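Local coordinates for protein acyl-CoA dehydrogenase (Thermus thermophilus, PDB 2Z1Q) that probably catalyses the FAD-dependent oxidation of 2,3-saturated acyl-CoA thioesters to 2,3-dehydroacyl-CoA, passing the electrons to an acceptor, at residues 146-151 with 254-259; 180-185 with 189-194; 205-208 with 213-216. All coordinates share one frame; numbering follows the deposited sequence.

Contact 1 (146-151 with 254-259); sequences YCLTEP and KIAFNV. With FAD (flavin-adenine dinucleotide), chain D.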
# COMPACT_ATOMS: atom_id res chain seq x y z
N TYR B 146 21.72 -16.68 8.68
CA TYR B 146 22.33 -15.53 9.34
C TYR B 146 21.49 -15.18 10.57
O TYR B 146 20.31 -14.88 10.45
CB TYR B 146 22.30 -14.36 8.35
CG TYR B 146 23.08 -13.14 8.75
CD1 TYR B 146 24.47 -13.14 8.71
CD2 TYR B 146 22.42 -11.96 9.08
CE1 TYR B 146 25.19 -11.97 8.98
CE2 TYR B 146 23.12 -10.80 9.35
CZ TYR B 146 24.51 -10.80 9.30
OH TYR B 146 25.19 -9.64 9.56
N CYS B 147 22.12 -15.20 11.74
CA CYS B 147 21.41 -14.94 12.97
C CYS B 147 21.90 -13.71 13.71
O CYS B 147 22.79 -13.78 14.56
CB CYS B 147 21.48 -16.17 13.88
SG CYS B 147 20.54 -17.48 13.29
N LEU B 148 21.30 -12.58 13.39
CA LEU B 148 21.67 -11.32 13.99
C LEU B 148 20.55 -10.74 14.85
O LEU B 148 20.77 -10.39 16.00
CB LEU B 148 22.06 -10.34 12.89
CG LEU B 148 22.35 -8.91 13.35
CD1 LEU B 148 23.31 -8.97 14.52
CD2 LEU B 148 22.94 -8.09 12.21
N THR B 149 19.36 -10.63 14.27
CA THR B 149 18.21 -10.07 14.95
C THR B 149 17.75 -10.86 16.18
O THR B 149 17.85 -12.08 16.21
CB THR B 149 17.03 -9.93 13.96
OG1 THR B 149 17.38 -9.00 12.93
CG2 THR B 149 15.78 -9.44 14.67
N GLU B 150 17.27 -10.15 17.19
CA GLU B 150 16.77 -10.78 18.41
C GLU B 150 15.43 -10.14 18.77
O GLU B 150 15.08 -9.07 18.25
CB GLU B 150 17.78 -10.60 19.56
CG GLU B 150 19.15 -11.20 19.26
CD GLU B 150 20.09 -11.21 20.46
OE1 GLU B 150 19.65 -10.88 21.59
OE2 GLU B 150 21.27 -11.56 20.28
N PRO B 151 14.64 -10.79 19.64
CA PRO B 151 13.33 -10.27 20.04
C PRO B 151 13.38 -8.79 20.45
O PRO B 151 12.54 -7.99 20.02
CB PRO B 151 12.93 -11.20 21.20
CG PRO B 151 13.55 -12.51 20.78
CD PRO B 151 14.91 -12.11 20.25
N LYS B 254 31.66 -5.09 11.89
CA LYS B 254 32.20 -4.99 10.54
C LYS B 254 31.50 -5.95 9.58
O LYS B 254 31.17 -5.58 8.45
CB LYS B 254 33.70 -5.28 10.53
CG LYS B 254 34.55 -4.27 11.31
CD LYS B 254 36.04 -4.53 11.12
CE LYS B 254 36.88 -3.55 11.93
NZ LYS B 254 38.35 -3.71 11.70
N ILE B 255 31.27 -7.18 10.03
CA ILE B 255 30.62 -8.18 9.19
C ILE B 255 29.20 -7.71 8.85
O ILE B 255 28.82 -7.62 7.68
CB ILE B 255 30.55 -9.55 9.90
CG1 ILE B 255 31.95 -9.94 10.38
CG2 ILE B 255 30.00 -10.62 8.95
CD1 ILE B 255 32.01 -11.17 11.27
N ALA B 256 28.44 -7.38 9.89
CA ALA B 256 27.07 -6.94 9.72
C ALA B 256 26.92 -5.75 8.78
O ALA B 256 26.02 -5.72 7.94
CB ALA B 256 26.47 -6.59 11.07
N PHE B 257 27.80 -4.76 8.90
CA PHE B 257 27.70 -3.58 8.05
C PHE B 257 28.06 -3.84 6.59
O PHE B 257 27.41 -3.32 5.69
CB PHE B 257 28.56 -2.43 8.63
CG PHE B 257 28.14 -2.00 10.02
CD1 PHE B 257 26.79 -1.94 10.37
CD2 PHE B 257 29.09 -1.63 10.97
CE1 PHE B 257 26.39 -1.53 11.65
CE2 PHE B 257 28.70 -1.21 12.25
CZ PHE B 257 27.35 -1.16 12.59
N ASN B 258 29.08 -4.66 6.34
CA ASN B 258 29.46 -4.93 4.96
C ASN B 258 28.50 -5.78 4.17
O ASN B 258 28.33 -5.58 2.97
CB ASN B 258 30.85 -5.55 4.89
CG ASN B 258 31.93 -4.53 5.11
OD1 ASN B 258 32.39 -4.35 6.24
ND2 ASN B 258 32.32 -3.84 4.05
N VAL B 259 27.86 -6.75 4.82
CA VAL B 259 26.92 -7.59 4.09
C VAL B 259 25.70 -6.76 3.67
O VAL B 259 25.11 -7.00 2.62
CB VAL B 259 26.50 -8.84 4.90
CG1 VAL B 259 27.76 -9.65 5.25
CG2 VAL B 259 25.73 -8.44 6.15
PA FAD D . 10.97 -2.43 14.96
O1A FAD D . 10.25 -3.36 14.13
O2A FAD D . 11.85 -2.86 16.22
O5B FAD D . 11.33 -1.05 14.31
C5B FAD D . 10.17 -0.22 14.29
C4B FAD D . 10.80 1.06 13.78
O4B FAD D . 12.03 1.13 13.17
C3B FAD D . 9.89 2.26 13.24
O3B FAD D . 9.32 2.99 14.33
C2B FAD D . 11.09 2.96 12.49
O2B FAD D . 10.98 4.37 12.30
C1B FAD D . 12.04 2.46 13.54
N9A FAD D . 13.34 3.01 13.79
C8A FAD D . 14.37 2.24 14.24
N7A FAD D . 15.41 2.95 14.43
C5A FAD D . 15.14 4.23 14.09
C6A FAD D . 15.89 5.45 14.10
N6A FAD D . 17.21 5.43 14.50
N1A FAD D . 15.27 6.58 13.69
C2A FAD D . 13.99 6.60 13.32
N3A FAD D . 13.28 5.49 13.32
C4A FAD D . 13.78 4.29 13.69
N1 FAD D . 17.13 -11.27 10.62
C2 FAD D . 18.32 -11.89 10.50
O2 FAD D . 19.22 -11.58 11.27
N3 FAD D . 18.56 -12.86 9.58
C4 FAD D . 17.59 -13.28 8.69
O4 FAD D . 17.81 -14.14 7.87
C4X FAD D . 16.25 -12.64 8.78
N5 FAD D . 15.23 -13.00 7.99
C5X FAD D . 14.00 -12.44 8.13
C6 FAD D . 12.89 -12.87 7.32
C7 FAD D . 11.62 -12.30 7.52
C7M FAD D . 10.45 -12.78 6.68
C8 FAD D . 11.43 -11.28 8.50
C8M FAD D . 10.07 -10.65 8.75
C9 FAD D . 12.49 -10.85 9.27
C9A FAD D . 13.79 -11.42 9.11
N10 FAD D . 14.85 -10.99 9.94
C10 FAD D . 16.09 -11.58 9.83
C1' FAD D . 14.53 -9.97 10.90
C2' FAD D . 14.96 -8.55 10.52
O2' FAD D . 16.37 -8.44 10.44
C3' FAD D . 14.36 -7.75 11.63
O3' FAD D . 12.92 -7.93 11.56
C4' FAD D . 14.61 -6.27 11.57
O4' FAD D . 16.00 -5.92 11.66
C5' FAD D . 13.81 -5.81 12.73
O5' FAD D . 13.78 -4.48 12.91
P FAD D . 12.61 -4.41 14.00
O1P FAD D . 11.45 -5.16 13.45
O2P FAD D . 13.07 -5.11 15.40
O3P FAD D . 12.31 -2.81 14.12
O HOH W 1 23.81 -7.13 8.81
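Tyr146 reaches from the end of strand 144-147 to Ala256 and Val259 on helix 252-288, joining the beta-rich middle domain of the acyl-CoA dehydrogenase fold to its helical C-terminal domain beside the flavin. The direct packing is small. With CG anti to the backbone N (chi1 -170°), the ring of Tyr146 extends toward the helix, and its phenol end packs closely on the helix backbone, OH lying 3.3 Å from Ala256 CA. Val259 meets the ring from the opposite direction, CG2 approaching Tyr146 CZ obliquely at 4.1 Å. One methyl of Leu148, CD2, adds a contact of 4.0 Å with Ala256 CB. Phe194 of strand 190-197 packs against both Tyr146 and Leu148.

The polar link across the contact runs through a single water, which gives a hydrogen bond to Ala256 O (2.8 Å) and is also hydrogen-bonded to Tyr146 OH. The phenol oxygen thus has a partner inside a buried interface.

The backbone of 146-151 meanwhile reads the pyrimidine edge of FAD. Flavin N3 donates to Tyr146 O at 2.8 Å. Flavin O2 accepts a bond from Leu148 N. A second bond to flavin O2, almost straight (174°), comes from Thr149 N. Two N-H groups on O2 would probably favour negative charge on this side of the reduced flavin. The Thr149 side chain grips the ribityl chain, its OG1 hydrogen-bonded to FAD O2' at 2.7 Å.

Contact 2 (180-185 with 189-194); sequences QWISNA and HLFTVF. With FAD (flavin-adenine dinucleotide), chain D.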
# COMPACT_ATOMS: atom_id res chain seq x y z
N GLN B 180 15.84 -13.89 16.61
CA GLN B 180 14.51 -13.77 16.02
C GLN B 180 14.43 -13.65 14.50
O GLN B 180 15.22 -12.93 13.87
CB GLN B 180 13.82 -12.55 16.64
CG GLN B 180 12.33 -12.49 16.39
CD GLN B 180 11.55 -13.38 17.34
OE1 GLN B 180 10.97 -12.91 18.32
NE2 GLN B 180 11.53 -14.67 17.05
N TRP B 181 13.44 -14.34 13.92
CA TRP B 181 13.20 -14.30 12.47
C TRP B 181 14.37 -14.80 11.62
O TRP B 181 14.88 -14.05 10.80
CB TRP B 181 12.88 -12.87 12.01
CG TRP B 181 11.65 -12.17 12.56
CD1 TRP B 181 11.62 -11.07 13.38
CD2 TRP B 181 10.28 -12.49 12.28
NE1 TRP B 181 10.32 -10.69 13.61
CE2 TRP B 181 9.48 -11.54 12.95
CE3 TRP B 181 9.65 -13.49 11.52
CZ2 TRP B 181 8.08 -11.55 12.89
CZ3 TRP B 181 8.25 -13.50 11.46
CH2 TRP B 181 7.49 -12.54 12.14
N ILE B 182 14.81 -16.05 11.78
CA ILE B 182 15.95 -16.52 10.98
C ILE B 182 15.52 -17.22 9.69
O ILE B 182 14.95 -18.31 9.73
CB ILE B 182 16.82 -17.49 11.80
CG1 ILE B 182 17.60 -16.71 12.84
CG2 ILE B 182 17.82 -18.22 10.92
CD1 ILE B 182 16.74 -16.12 13.90
N SER B 183 15.78 -16.59 8.55
CA SER B 183 15.42 -17.21 7.26
C SER B 183 16.27 -18.47 7.06
O SER B 183 17.46 -18.48 7.41
CB SER B 183 15.69 -16.24 6.09
OG SER B 183 15.05 -15.00 6.27
N ASN B 184 15.66 -19.51 6.50
CA ASN B 184 16.33 -20.79 6.22
C ASN B 184 16.59 -21.65 7.46
O ASN B 184 17.11 -22.76 7.36
CB ASN B 184 17.68 -20.54 5.50
CG ASN B 184 17.52 -19.98 4.07
OD1 ASN B 184 18.49 -19.50 3.48
ND2 ASN B 184 16.32 -20.06 3.51
N ALA B 185 16.20 -21.14 8.63
CA ALA B 185 16.40 -21.85 9.89
C ALA B 185 15.83 -23.26 9.92
O ALA B 185 16.32 -24.12 10.66
CB ALA B 185 15.82 -21.03 11.04
N HIS B 189 22.17 -25.68 7.35
CA HIS B 189 23.21 -26.52 7.94
C HIS B 189 24.22 -25.66 8.69
O HIS B 189 24.77 -26.08 9.71
CB HIS B 189 23.94 -27.29 6.84
CG HIS B 189 23.03 -28.08 5.96
ND1 HIS B 189 22.57 -29.33 6.31
CD2 HIS B 189 22.44 -27.77 4.78
CE1 HIS B 189 21.72 -29.75 5.39
NE2 HIS B 189 21.62 -28.82 4.45
N LEU B 190 24.50 -24.47 8.16
CA LEU B 190 25.46 -23.58 8.79
C LEU B 190 24.79 -22.31 9.29
O LEU B 190 23.94 -21.73 8.61
CB LEU B 190 26.58 -23.23 7.81
CG LEU B 190 27.71 -22.34 8.34
CD1 LEU B 190 28.44 -23.05 9.47
CD2 LEU B 190 28.68 -22.02 7.21
N PHE B 191 25.17 -21.86 10.48
CA PHE B 191 24.59 -20.66 11.08
C PHE B 191 25.65 -19.64 11.52
O PHE B 191 26.54 -19.97 12.30
CB PHE B 191 23.74 -21.03 12.32
CG PHE B 191 22.42 -21.66 11.99
CD1 PHE B 191 21.28 -20.87 11.88
CD2 PHE B 191 22.29 -23.04 11.83
CE1 PHE B 191 20.04 -21.43 11.60
CE2 PHE B 191 21.04 -23.62 11.55
CZ PHE B 191 19.92 -22.81 11.44
N THR B 192 25.54 -18.41 11.04
CA THR B 192 26.47 -17.36 11.48
C THR B 192 25.70 -16.60 12.58
O THR B 192 24.74 -15.89 12.31
CB THR B 192 26.85 -16.40 10.30
OG1 THR B 192 27.62 -17.12 9.34
CG2 THR B 192 27.69 -15.24 10.81
N VAL B 193 26.12 -16.78 13.83
CA VAL B 193 25.44 -16.15 14.96
C VAL B 193 26.23 -15.04 15.62
O VAL B 193 27.43 -15.18 15.85
CB VAL B 193 25.10 -17.19 16.03
CG1 VAL B 193 24.22 -16.57 17.13
CG2 VAL B 193 24.43 -18.37 15.37
N PHE B 194 25.56 -13.94 15.97
CA PHE B 194 26.25 -12.85 16.63
C PHE B 194 25.97 -12.84 18.13
O PHE B 194 24.83 -12.99 18.57
CB PHE B 194 25.84 -11.50 16.01
CG PHE B 194 26.30 -11.33 14.58
CD1 PHE B 194 25.73 -12.09 13.56
CD2 PHE B 194 27.31 -10.43 14.26
CE1 PHE B 194 26.16 -11.96 12.25
CE2 PHE B 194 27.75 -10.29 12.94
CZ PHE B 194 27.17 -11.06 11.94
PA FAD D . 10.97 -2.43 14.96
O1A FAD D . 10.25 -3.36 14.13
O2A FAD D . 11.85 -2.86 16.22
O5B FAD D . 11.33 -1.05 14.31
C5B FAD D . 10.17 -0.22 14.29
C4B FAD D . 10.80 1.06 13.78
O4B FAD D . 12.03 1.13 13.17
C3B FAD D . 9.89 2.26 13.24
O3B FAD D . 9.32 2.99 14.33
C2B FAD D . 11.09 2.96 12.49
O2B FAD D . 10.98 4.37 12.30
C1B FAD D . 12.04 2.46 13.54
N9A FAD D . 13.34 3.01 13.79
C8A FAD D . 14.37 2.24 14.24
N7A FAD D . 15.41 2.95 14.43
C5A FAD D . 15.14 4.23 14.09
C6A FAD D . 15.89 5.45 14.10
N6A FAD D . 17.21 5.43 14.50
N1A FAD D . 15.27 6.58 13.69
C2A FAD D . 13.99 6.60 13.32
N3A FAD D . 13.28 5.49 13.32
C4A FAD D . 13.78 4.29 13.69
N1 FAD D . 17.13 -11.27 10.62
C2 FAD D . 18.32 -11.89 10.50
O2 FAD D . 19.22 -11.58 11.27
N3 FAD D . 18.56 -12.86 9.58
C4 FAD D . 17.59 -13.28 8.69
O4 FAD D . 17.81 -14.14 7.87
C4X FAD D . 16.25 -12.64 8.78
N5 FAD D . 15.23 -13.00 7.99
C5X FAD D . 14.00 -12.44 8.13
C6 FAD D . 12.89 -12.87 7.32
C7 FAD D . 11.62 -12.30 7.52
C7M FAD D . 10.45 -12.78 6.68
C8 FAD D . 11.43 -11.28 8.50
C8M FAD D . 10.07 -10.65 8.75
C9 FAD D . 12.49 -10.85 9.27
C9A FAD D . 13.79 -11.42 9.11
N10 FAD D . 14.85 -10.99 9.94
C10 FAD D . 16.09 -11.58 9.83
C1' FAD D . 14.53 -9.97 10.90
C2' FAD D . 14.96 -8.55 10.52
O2' FAD D . 16.37 -8.44 10.44
C3' FAD D . 14.36 -7.75 11.63
O3' FAD D . 12.92 -7.93 11.56
C4' FAD D . 14.61 -6.27 11.57
O4' FAD D . 16.00 -5.92 11.66
C5' FAD D . 13.81 -5.81 12.73
O5' FAD D . 13.78 -4.48 12.91
P FAD D . 12.61 -4.41 14.00
O1P FAD D . 11.45 -5.16 13.45
O2P FAD D . 13.07 -5.11 15.40
O3P FAD D . 12.31 -2.81 14.12
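Phe191 presents the edge of its ring to Ile182 and Ala185. The CG2 methyl of Ile182 lies near the ring plane, 4.0 Å from Phe191 CE1, and Ala185 O approaches the same rim at 3.9 Å from Phe191 CZ. Ala185 CB adds a looser apolar contact. CG2 of Ile182 is anti to the backbone N, which aims this branch at the ring.

On the flavin side of 180-185, Ser183 OG donates to N5 of FAD at 2.6 Å, and Ser183 N donates to FAD O4 at 3.3 Å, so one residue holds two neighbouring acceptors of the isoalloxazine. Trp181 lies against the ring system: its CB is 3.4 Å from FAD N10, and the C8M methyl of the flavin sits over one face of the indole, 3.9 Å above the plane and displaced toward the rim. Replacing Trp181 by an alanine removes the indole, and the dimethylbenzene end of the flavin would probably lose the surface that lies against it.

This is the beta domain of the acyl-CoA dehydrogenase fold, where strand 172-183 changes direction at Trp181 and then enters a type II turn from Ile182 to Ala185. The turn is closed by the backbone bond from Ala185 N to Ile182 O.

Farther out, Ala145 and Cys147 of strand 144-147 pack against both Ile182 and Phe191. Arg209 NH1 is hydrogen-bonded to Ala185 O, and Tyr376 of the second subunit meets the Trp181 ring with planes at about 60°.

Contact 3 (205-208 with 213-216); sequences FLVE and GLSF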
# COMPACT_ATOMS: atom_id res chain seq x y z
N PHE B 205 29.97 -15.90 15.19
CA PHE B 205 30.38 -17.30 15.37
C PHE B 205 29.77 -18.25 14.34
O PHE B 205 28.63 -18.07 13.92
CB PHE B 205 29.98 -17.81 16.77
CG PHE B 205 30.57 -17.03 17.90
CD1 PHE B 205 30.04 -15.79 18.27
CD2 PHE B 205 31.65 -17.54 18.62
CE1 PHE B 205 30.58 -15.08 19.34
CE2 PHE B 205 32.19 -16.83 19.69
CZ PHE B 205 31.66 -15.60 20.05
N LEU B 206 30.53 -19.26 13.95
CA LEU B 206 30.05 -20.26 12.99
C LEU B 206 29.49 -21.42 13.83
O LEU B 206 30.21 -22.00 14.63
CB LEU B 206 31.19 -20.76 12.11
CG LEU B 206 31.92 -19.69 11.29
CD1 LEU B 206 33.27 -20.23 10.81
CD2 LEU B 206 31.05 -19.27 10.11
N VAL B 207 28.20 -21.72 13.66
CA VAL B 207 27.56 -22.79 14.42
C VAL B 207 26.90 -23.78 13.47
O VAL B 207 26.09 -23.40 12.62
CB VAL B 207 26.46 -22.22 15.37
CG1 VAL B 207 25.91 -23.33 16.28
CG2 VAL B 207 27.05 -21.10 16.19
N GLU B 208 27.26 -25.04 13.62
CA GLU B 208 26.69 -26.07 12.77
C GLU B 208 25.34 -26.48 13.33
O GLU B 208 25.15 -26.52 14.55
CB GLU B 208 27.64 -27.25 12.68
CG GLU B 208 29.06 -26.79 12.35
CD GLU B 208 30.00 -27.92 12.02
OE1 GLU B 208 30.32 -28.72 12.92
OE2 GLU B 208 30.44 -28.02 10.85
N GLY B 213 22.18 -28.15 22.11
CA GLY B 213 21.80 -26.90 22.76
C GLY B 213 21.16 -25.90 21.82
O GLY B 213 20.58 -24.91 22.25
N LEU B 214 21.27 -26.16 20.52
CA LEU B 214 20.69 -25.29 19.51
C LEU B 214 19.36 -25.88 19.06
O LEU B 214 19.32 -27.00 18.58
CB LEU B 214 21.61 -25.16 18.31
CG LEU B 214 21.12 -24.19 17.24
CD1 LEU B 214 21.53 -22.77 17.60
CD2 LEU B 214 21.71 -24.58 15.91
N SER B 215 18.29 -25.11 19.21
CA SER B 215 16.96 -25.57 18.82
C SER B 215 16.23 -24.50 18.01
O SER B 215 16.69 -23.37 17.92
CB SER B 215 16.13 -25.93 20.06
OG SER B 215 16.03 -24.81 20.92
N PHE B 216 15.09 -24.84 17.43
CA PHE B 216 14.35 -23.88 16.61
C PHE B 216 12.87 -23.83 16.93
O PHE B 216 12.25 -24.86 17.18
CB PHE B 216 14.53 -24.23 15.13
CG PHE B 216 15.90 -24.74 14.79
CD1 PHE B 216 16.22 -26.08 14.92
CD2 PHE B 216 16.89 -23.86 14.35
CE1 PHE B 216 17.49 -26.56 14.62
CE2 PHE B 216 18.16 -24.32 14.05
CZ PHE B 216 18.47 -25.67 14.18
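Glu208 O is hydrogen-bonded to Thr211 OG1 in the short connection after strand 201-208, and the same oxygen has the CD2 methyl of Leu214 4.2 Å away. That methyl also touches Val207, whose CG1 stands 4.4 Å from Leu214 CD2. Leu214 CD2 is therefore the one atom of 213-216 that reaches both residues, facing the carbonyl and the Val207 branch, which lie next to each other, in a light van der Waals contact. CG of Leu214 is anti to the backbone N (chi1 -176°), which directs the branch toward Val207.

Strands 201-208 and 214-216 are not paired with each other. In the beta domain of the acyl-CoA dehydrogenase fold the first is bonded to strands 190-197 and 245-246 and the second to strand 230-235, so the chain passes between different parts of one mixed sheet, and they meet here through the Leu214 methyl, against one side chain and one backbone carbonyl. Val233 and Leu235 pack against Leu214 from its own sheet neighbour, while Val193 does so for Val207.

Gly213, just before the second strand, has a positive phi (96°), at which a CB would collide with the preceding carbonyl oxygen. At the far end, the Phe216 ring forms a cation-pi contact with Arg209.

In the fold
All three contacts involve the same mixed sheet, but they grade from the flavin outward. Contacts 1 and 2 are buried, touch FAD and the second subunit, and lie on neighbouring strands, 144-147 for contact 1 and 190-197 for contact 2, joined by the probable bond between Cys147 N and Thr192 O. Contact 1 brings in a helix of the next domain and uses a water; contact 2 stays within the middle domain and uses ring and methyl packing between strands not paired to each other. Contact 3, partly exposed, has neither ligand nor second subunit. It abuts contact 2 through strands 190-197 and 201-208 and through Phe191 against Phe216, but lies about 6 Å from contact 1 at the nearest atoms.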